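Local coordinates for protein dehydroquinate synthase (Thermus thermophilus, PDB 1UJN) that probably catalyses the metal- and NAD-dependent conversion of 3-deoxy-D-arabino-heptulosonate 7-phosphate to 3-dehydroquinate, the second step of chorismate biosynthesis, at residues A[37-42]-A[116-121]; A[43-48]-A[155-160]. All coordinates share one frame; numbering follows the deposited sequence.

Interaction 1 (A[37-42]-A[116-121]); sequences RRVEGF and FPTTTL
Val39 and Phe42, at the start of helix 40-50, pack against Phe116 near the end of strand 112-117 and Thr118 just beyond it, in the Rossmann-like N-terminal part of dehydroquinate synthase. In the sheet, strand 87-92 separates 112-117 from 31-36, the strand that leads into this helix, so the contact reaches over the intervening strand, whose Val91 touches Phe42, Phe116 and Thr118.

All the contacts between the two segments are van der Waals. Val39 and Thr118 meet tip to tip, methyls against a branched hydroxyl side chain: Val39 CG1 lies 4.1 Å from Thr118 CB, and Thr118 OG1 is 4.1 Å from both CG1 and CG2 of Val39. Phe42 supplies the ring that meets the second segment. With its CG anti to the backbone N (chi1 178°), the ring extends from the helix toward the strand, where it is inclined to its partners. Phe42 CE2 approaches Phe116 CB at 4.3 Å, so the second phenylalanine takes part through its methylene rather than by ring stacking; Phe116 also packs on Leu21 and Leu89.

Both segments run into a helix. Val39 occupies the N-cap position of helix 40-50, and Thr119 that of helix 120-126, where its OG1 caps Ala122 N. Thr118 and Thr119 are predicted to bind NAD(+), and the side chain of Thr118 also packs here against Val39 and Phe42. Thr118 CG2, placed anti to its own carbonyl carbon, touches both partners, with Phe42 CD2 and Val39 CG2 each 4.1 Å away.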
ATOM      1  N   ARG A  37      11.125 -14.905 -16.569  1.00 27.52           N
ATOM      2  CA  ARG A  37      11.424 -15.529 -17.863  1.00 30.64           C
ATOM      3  C   ARG A  37      12.004 -16.931 -17.710  1.00 29.95           C
ATOM      4  O   ARG A  37      11.807 -17.787 -18.573  1.00 29.89           O
ATOM      5  CB  ARG A  37      12.413 -14.672 -18.662  1.00 33.37           C
ATOM      6  CG  ARG A  37      11.946 -13.256 -18.954  1.00 39.87           C
ATOM      7  CD  ARG A  37      13.050 -12.464 -19.647  1.00 44.89           C
ATOM      8  NE  ARG A  37      12.714 -11.052 -19.821  1.00 48.68           N
ATOM      9  CZ  ARG A  37      11.730 -10.599 -20.592  1.00 49.76           C
ATOM     10  NH1 ARG A  37      10.969 -11.447 -21.272  1.00 52.38           N
ATOM     11  NH2 ARG A  37      11.508  -9.294 -20.684  1.00 52.71           N
ATOM     12  N   ARG A  38      12.723 -17.160 -16.615  1.00 30.75           N
ATOM     13  CA  ARG A  38      13.336 -18.459 -16.345  1.00 31.54           C
ATOM     14  C   ARG A  38      12.354 -19.620 -16.300  1.00 29.81           C
ATOM     15  O   ARG A  38      12.727 -20.759 -16.575  1.00 29.36           O
ATOM     16  CB  ARG A  38      14.090 -18.439 -15.015  1.00 35.74           C
ATOM     17  CG  ARG A  38      15.525 -17.988 -15.095  1.00 39.78           C
ATOM     18  CD  ARG A  38      16.282 -18.401 -13.835  1.00 42.24           C
ATOM     19  NE  ARG A  38      16.260 -19.850 -13.619  1.00 45.67           N
ATOM     20  CZ  ARG A  38      15.311 -20.513 -12.958  1.00 45.65           C
ATOM     21  NH1 ARG A  38      14.281 -19.867 -12.428  1.00 47.58           N
ATOM     22  NH2 ARG A  38      15.392 -21.831 -12.826  1.00 44.98           N
ATOM     23  N   VAL A  39      11.110 -19.345 -15.924  1.00 27.04           N
ATOM     24  CA  VAL A  39      10.112 -20.402 -15.846  1.00 25.56           C
ATOM     25  C   VAL A  39       8.908 -20.148 -16.742  1.00 24.61           C
ATOM     26  O   VAL A  39       7.779 -20.459 -16.374  1.00 22.38           O
ATOM     27  CB  VAL A  39       9.625 -20.614 -14.386  1.00 26.81           C
ATOM     28  CG1 VAL A  39      10.752 -21.210 -13.547  1.00 29.34           C
ATOM     29  CG2 VAL A  39       9.158 -19.289 -13.788  1.00 25.52           C
ATOM     30  N   GLU A  40       9.154 -19.605 -17.930  1.00 26.01           N
ATOM     31  CA  GLU A  40       8.069 -19.323 -18.856  1.00 27.35           C
ATOM     32  C   GLU A  40       7.260 -20.572 -19.185  1.00 27.09           C
ATOM     33  O   GLU A  40       6.037 -20.504 -19.314  1.00 25.45           O
ATOM     34  CB  GLU A  40       8.597 -18.708 -20.155  1.00 30.65           C
ATOM     35  CG  GLU A  40       7.469 -18.383 -21.135  1.00 34.62           C
ATOM     36  CD  GLU A  40       7.912 -17.545 -22.314  1.00 37.80           C
ATOM     37  OE1 GLU A  40       7.032 -17.135 -23.103  1.00 39.15           O
ATOM     38  OE2 GLU A  40       9.130 -17.294 -22.452  1.00 39.61           O
ATOM     39  N   GLY A  41       7.941 -21.708 -19.325  1.00 26.33           N
ATOM     40  CA  GLY A  41       7.249 -22.949 -19.635  1.00 25.40           C
ATOM     41  C   GLY A  41       6.120 -23.220 -18.659  1.00 24.99           C
ATOM     42  O   GLY A  41       4.976 -23.460 -19.053  1.00 24.48           O
ATOM     43  N   PHE A  42       6.440 -23.173 -17.370  1.00 23.84           N
ATOM     44  CA  PHE A  42       5.450 -23.412 -16.334  1.00 22.96           C
ATOM     45  C   PHE A  42       4.436 -22.271 -16.313  1.00 20.54           C
ATOM     46  O   PHE A  42       3.246 -22.490 -16.091  1.00 20.39           O
ATOM     47  CB  PHE A  42       6.139 -23.539 -14.966  1.00 24.87           C
ATOM     48  CG  PHE A  42       5.187 -23.745 -13.824  1.00 25.67           C
ATOM     49  CD1 PHE A  42       4.248 -24.771 -13.860  1.00 23.86           C
ATOM     50  CD2 PHE A  42       5.230 -22.915 -12.707  1.00 25.62           C
ATOM     51  CE1 PHE A  42       3.360 -24.968 -12.800  1.00 26.51           C
ATOM     52  CE2 PHE A  42       4.349 -23.104 -11.642  1.00 24.49           C
ATOM     53  CZ  PHE A  42       3.412 -24.131 -11.689  1.00 24.16           C
ATOM     54  N   PHE A 116       2.733 -18.456  -7.227  1.00 17.12           N
ATOM     55  CA  PHE A 116       3.183 -19.766  -7.697  1.00 17.59           C
ATOM     56  C   PHE A 116       4.702 -19.736  -7.565  1.00 17.39           C
ATOM     57  O   PHE A 116       5.422 -19.487  -8.535  1.00 16.33           O
ATOM     58  CB  PHE A 116       2.779 -19.986  -9.149  1.00 17.69           C
ATOM     59  CG  PHE A 116       1.295 -20.032  -9.355  1.00 18.23           C
ATOM     60  CD1 PHE A 116       0.562 -18.859  -9.484  1.00 17.74           C
ATOM     61  CD2 PHE A 116       0.623 -21.250  -9.389  1.00 20.38           C
ATOM     62  CE1 PHE A 116      -0.829 -18.898  -9.646  1.00 17.09           C
ATOM     63  CE2 PHE A 116      -0.764 -21.298  -9.548  1.00 19.87           C
ATOM     64  CZ  PHE A 116      -1.488 -20.120  -9.677  1.00 19.66           C
ATOM     65  N   PRO A 117       5.207 -19.972  -6.347  1.00 18.85           N
ATOM     66  CA  PRO A 117       6.651 -19.957  -6.102  1.00 19.48           C
ATOM     67  C   PRO A 117       7.398 -21.031  -6.886  1.00 18.89           C
ATOM     68  O   PRO A 117       6.930 -22.160  -7.021  1.00 20.70           O
ATOM     69  CB  PRO A 117       6.746 -20.130  -4.584  1.00 18.81           C
ATOM     70  CG  PRO A 117       5.542 -20.963  -4.268  1.00 18.49           C
ATOM     71  CD  PRO A 117       4.462 -20.347  -5.130  1.00 18.57           C
ATOM     72  N   THR A 118       8.554 -20.661  -7.421  1.00 20.06           N
ATOM     73  CA  THR A 118       9.354 -21.595  -8.204  1.00 19.92           C
ATOM     74  C   THR A 118      10.773 -21.781  -7.659  1.00 20.14           C
ATOM     75  O   THR A 118      11.658 -22.273  -8.362  1.00 23.84           O
ATOM     76  CB  THR A 118       9.427 -21.150  -9.680  1.00 19.88           C
ATOM     77  OG1 THR A 118       9.952 -19.824  -9.755  1.00 20.00           O
ATOM     78  CG2 THR A 118       8.034 -21.178 -10.307  1.00 21.25           C
ATOM     79  N   THR A 119      10.990 -21.378  -6.413  1.00 19.24           N
ATOM     80  CA  THR A 119      12.293 -21.549  -5.772  1.00 18.65           C
ATOM     81  C   THR A 119      12.010 -22.053  -4.357  1.00 19.63           C
ATOM     82  O   THR A 119      10.908 -21.869  -3.842  1.00 17.33           O
ATOM     83  CB  THR A 119      13.093 -20.225  -5.658  1.00 20.91           C
ATOM     84  OG1 THR A 119      12.445 -19.346  -4.727  1.00 20.47           O
ATOM     85  CG2 THR A 119      13.212 -19.542  -7.020  1.00 20.34           C
ATOM     86  N   THR A 120      12.991 -22.693  -3.726  1.00 18.98           N
ATOM     87  CA  THR A 120      12.765 -23.187  -2.371  1.00 18.73           C
ATOM     88  C   THR A 120      12.635 -22.024  -1.393  1.00 19.44           C
ATOM     89  O   THR A 120      11.814 -22.057  -0.475  1.00 19.99           O
ATOM     90  CB  THR A 120      13.909 -24.116  -1.914  1.00 18.99           C
ATOM     91  OG1 THR A 120      15.171 -23.534  -2.256  1.00 19.79           O
ATOM     92  CG2 THR A 120      13.778 -25.477  -2.590  1.00 18.72           C
ATOM     93  N   LEU A 121      13.438 -20.989  -1.592  1.00 19.80           N
ATOM     94  CA  LEU A 121      13.379 -19.830  -0.711  1.00 24.13           C
ATOM     95  C   LEU A 121      11.995 -19.191  -0.767  1.00 24.38           C
ATOM     96  O   LEU A 121      11.463 -18.762   0.255  1.00 23.61           O
ATOM     97  CB  LEU A 121      14.453 -18.803  -1.109  1.00 29.02           C
ATOM     98  CG  LEU A 121      14.542 -17.520  -0.269  1.00 31.59           C
ATOM     99  CD1 LEU A 121      14.749 -17.870   1.199  1.00 33.76           C
ATOM    100  CD2 LEU A 121      15.695 -16.659  -0.779  1.00 34.01           C
TER

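Interaction 2 (A[43-48]-A[155-160])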
ATOM      1  N   ALA A  43       4.917 -21.054 -16.546  1.00 22.65           N
ATOM      2  CA  ALA A  43       4.046 -19.880 -16.555  1.00 22.46           C
ATOM      3  C   ALA A  43       2.956 -20.050 -17.610  1.00 25.33           C
ATOM      4  O   ALA A  43       1.786 -19.758 -17.361  1.00 25.83           O
ATOM      5  CB  ALA A  43       4.859 -18.627 -16.839  1.00 23.62           C
ATOM      6  N   GLN A  44       3.341 -20.534 -18.786  1.00 23.64           N
ATOM      7  CA  GLN A  44       2.375 -20.746 -19.857  1.00 24.53           C
ATOM      8  C   GLN A  44       1.407 -21.863 -19.484  1.00 24.60           C
ATOM      9  O   GLN A  44       0.250 -21.847 -19.888  1.00 26.91           O
ATOM     10  CB  GLN A  44       3.091 -21.088 -21.166  1.00 24.45           C
ATOM     11  CG  GLN A  44       4.022 -20.000 -21.669  1.00 28.14           C
ATOM     12  CD  GLN A  44       3.297 -18.775 -22.209  1.00 28.47           C
ATOM     13  OE1 GLN A  44       2.073 -18.785 -22.347  1.00 29.37           O
ATOM     14  NE2 GLN A  44       4.044 -17.713 -22.504  1.00 29.67           N
ATOM     15  N   GLU A  45       1.879 -22.841 -18.715  1.00 24.84           N
ATOM     16  CA  GLU A  45       1.018 -23.940 -18.297  1.00 24.38           C
ATOM     17  C   GLU A  45      -0.022 -23.422 -17.301  1.00 22.95           C
ATOM     18  O   GLU A  45      -1.202 -23.792 -17.358  1.00 22.58           O
ATOM     19  CB  GLU A  45       1.845 -25.057 -17.653  1.00 28.62           C
ATOM     20  CG  GLU A  45       1.001 -26.216 -17.174  1.00 31.96           C
ATOM     21  CD  GLU A  45       1.818 -27.331 -16.558  1.00 35.16           C
ATOM     22  OE1 GLU A  45       1.209 -28.301 -16.062  1.00 38.56           O
ATOM     23  OE2 GLU A  45       3.062 -27.239 -16.567  1.00 38.71           O
ATOM     24  N   VAL A  46       0.424 -22.562 -16.387  1.00 20.40           N
ATOM     25  CA  VAL A  46      -0.471 -21.973 -15.399  1.00 20.06           C
ATOM     26  C   VAL A  46      -1.535 -21.155 -16.134  1.00 20.64           C
ATOM     27  O   VAL A  46      -2.727 -21.261 -15.842  1.00 20.82           O
ATOM     28  CB  VAL A  46       0.310 -21.045 -14.423  1.00 19.49           C
ATOM     29  CG1 VAL A  46      -0.661 -20.257 -13.548  1.00 20.21           C
ATOM     30  CG2 VAL A  46       1.236 -21.880 -13.549  1.00 20.81           C
ATOM     31  N   ALA A  47      -1.089 -20.340 -17.089  1.00 20.89           N
ATOM     32  CA  ALA A  47      -1.986 -19.497 -17.872  1.00 22.05           C
ATOM     33  C   ALA A  47      -3.026 -20.323 -18.623  1.00 23.69           C
ATOM     34  O   ALA A  47      -4.220 -20.023 -18.584  1.00 22.82           O
ATOM     35  CB  ALA A  47      -1.183 -18.658 -18.855  1.00 21.82           C
ATOM     36  N   LYS A  48      -2.572 -21.371 -19.301  1.00 25.98           N
ATOM     37  CA  LYS A  48      -3.480 -22.219 -20.070  1.00 25.66           C
ATOM     38  C   LYS A  48      -4.504 -22.930 -19.191  1.00 25.90           C
ATOM     39  O   LYS A  48      -5.683 -22.998 -19.531  1.00 25.62           O
ATOM     40  CB  LYS A  48      -2.682 -23.248 -20.873  1.00 28.22           C
ATOM     41  CG  LYS A  48      -3.470 -23.898 -21.999  1.00 32.46           C
ATOM     42  CD  LYS A  48      -2.571 -24.774 -22.855  1.00 36.00           C
ATOM     43  CE  LYS A  48      -3.308 -25.279 -24.084  1.00 38.76           C
ATOM     44  NZ  LYS A  48      -4.644 -25.826 -23.728  1.00 41.56           N
ATOM     45  N   GLU A 155       4.391 -25.789  -7.138  1.00 22.17           N
ATOM     46  CA  GLU A 155       4.500 -26.946  -8.015  1.00 23.45           C
ATOM     47  C   GLU A 155       5.935 -27.439  -7.945  1.00 23.59           C
ATOM     48  O   GLU A 155       6.835 -26.810  -8.493  1.00 24.71           O
ATOM     49  CB  GLU A 155       4.159 -26.538  -9.447  1.00 25.32           C
ATOM     50  CG  GLU A 155       4.348 -27.643 -10.471  1.00 28.69           C
ATOM     51  CD  GLU A 155       3.641 -28.915 -10.074  1.00 29.88           C
ATOM     52  OE1 GLU A 155       2.401 -28.884  -9.903  1.00 29.42           O
ATOM     53  OE2 GLU A 155       4.329 -29.948  -9.927  1.00 31.94           O
ATOM     54  N   LEU A 156       6.144 -28.564  -7.275  1.00 27.13           N
ATOM     55  CA  LEU A 156       7.487 -29.108  -7.124  1.00 29.09           C
ATOM     56  C   LEU A 156       8.158 -29.453  -8.456  1.00 28.97           C
ATOM     57  O   LEU A 156       9.379 -29.412  -8.563  1.00 29.30           O
ATOM     58  CB  LEU A 156       7.446 -30.328  -6.195  1.00 31.02           C
ATOM     59  CG  LEU A 156       6.884 -29.998  -4.804  1.00 32.02           C
ATOM     60  CD1 LEU A 156       6.862 -31.245  -3.932  1.00 34.44           C
ATOM     61  CD2 LEU A 156       7.732 -28.910  -4.153  1.00 31.91           C
ATOM     62  N   ARG A 157       7.371 -29.777  -9.476  1.00 30.04           N
ATOM     63  CA  ARG A 157       7.974 -30.099 -10.756  1.00 33.39           C
ATOM     64  C   ARG A 157       8.744 -28.903 -11.298  1.00 34.80           C
ATOM     65  O   ARG A 157       9.624 -29.026 -12.140  1.00 35.55           O
ATOM     66  CB  ARG A 157       6.858 -30.485 -11.726  1.00 35.89           C
ATOM     67  CG  ARG A 157       7.395 -30.890 -13.098  1.00 42.35           C
ATOM     68  CD  ARG A 157       6.317 -31.549 -13.966  1.00 45.27           C
ATOM     69  NE  ARG A 157       5.055 -30.812 -13.868  1.00 50.63           N
ATOM     70  CZ  ARG A 157       4.873 -29.783 -14.718  1.00 51.25           C
ATOM     71  NH1 ARG A 157       5.809 -29.475 -15.598  1.00 52.78           N
ATOM     72  NH2 ARG A 157       3.739 -29.077 -14.668  1.00 52.37           N
ATOM     73  N   ALA A 158       8.444 -27.716 -10.774  1.00 33.89           N
ATOM     74  CA  ALA A 158       9.138 -26.506 -11.196  1.00 34.43           C
ATOM     75  C   ALA A 158      10.526 -26.343 -10.571  1.00 33.88           C
ATOM     76  O   ALA A 158      11.365 -25.623 -11.106  1.00 34.49           O
ATOM     77  CB  ALA A 158       8.277 -25.281 -10.883  1.00 36.74           C
ATOM     78  N   LEU A 159      10.769 -27.007  -9.444  1.00 34.14           N
ATOM     79  CA  LEU A 159      12.059 -26.909  -8.757  1.00 35.11           C
ATOM     80  C   LEU A 159      13.186 -27.702  -9.413  1.00 37.71           C
ATOM     81  O   LEU A 159      14.357 -27.520  -9.079  1.00 37.92           O
ATOM     82  CB  LEU A 159      11.925 -27.388  -7.312  1.00 33.67           C
ATOM     83  CG  LEU A 159      10.996 -26.632  -6.368  1.00 31.70           C
ATOM     84  CD1 LEU A 159      10.936 -27.357  -5.032  1.00 29.40           C
ATOM     85  CD2 LEU A 159      11.495 -25.211  -6.195  1.00 29.71           C
ATOM     86  N   LYS A 160      12.836 -28.583 -10.340  1.00 40.42           N
ATOM     87  CA  LYS A 160      13.832 -29.416 -10.999  1.00 42.34           C
ATOM     88  C   LYS A 160      14.814 -28.669 -11.900  1.00 42.55           C
ATOM     89  O   LYS A 160      15.943 -29.115 -12.094  1.00 43.73           O
ATOM     90  CB  LYS A 160      13.116 -30.528 -11.768  1.00 45.07           C
ATOM     91  CG  LYS A 160      12.308 -31.434 -10.838  1.00 47.74           C
ATOM     92  CD  LYS A 160      11.560 -32.532 -11.571  1.00 50.08           C
ATOM     93  CE  LYS A 160      10.473 -33.119 -10.679  1.00 51.79           C
ATOM     94  NZ  LYS A 160       9.422 -33.843 -11.453  1.00 54.18           N
TER
HETATM   95  O   HOH W   1       5.325 -26.740 -17.374  1.00 46.51           O
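Glu45 holds CG anti to its backbone N and stays fully extended beyond it, carrying its carboxylate straight out from helix 40-50, while Arg157 starts from the same anti first torsion but bends at chi3 (44°), which turns its guanidinium to meet the acid coming from the opposite direction. The result is a surface salt bridge. Arg157 NH2 donates to Glu45 OE2 at 2.7 Å along a nearly straight path, with an N-H...O angle of 166°. The oxygen is approached on its syn side and lies at the guanidinium edge, close to the plane of that group, although the two flat groups are turned 30° apart.

NH2 alone meets the carboxylate, with Glu45 OE1 also 3.0 Å from it, while Arg157 NH1 stays 3.7 Å from Glu45 OE2, so this is not the two-nitrogen bidentate pairing. A water bridges the pair, donating to Glu45 OE2 and accepting a long bond, 3.3 Å, from Arg157 NH1.

Within 155-160, Arg157 N donates to the anti side of Glu155 OE2 at 3.1 Å, anchoring the backbone behind the arginine; Glu155 OE1 takes the backbone N-H groups of Gly19 and Val20. The bridge thus ties helix 40-50, whose Glu45 also rests on Leu21, to the loop between strand 151-155 and helix 164-181, while Leu156 and Leu159 of that loop pack on helix 199-216.

How the interactions relate
Both interactions use helix 40-50, and their centres lie 7 Å apart. Interaction 1 belongs to the core: its four touching residues are buried and meet through methyls, a methylene and a ring. Interaction 2 sits at the surface one turn further along the helix, where a charged pair and a bridging water replace apolar packing and the buried area falls from 188 to 74 Å². The helix thereby packs on the end of strand 112-117 and the turn after it in one place and is tied to the loop after strand 151-155 in the other. The two contacts also meet directly, as Phe42 CZ packs on Glu155 CB at 3.4 Å and Leu159 CD2 lies against the backbone of Thr118 to Thr120.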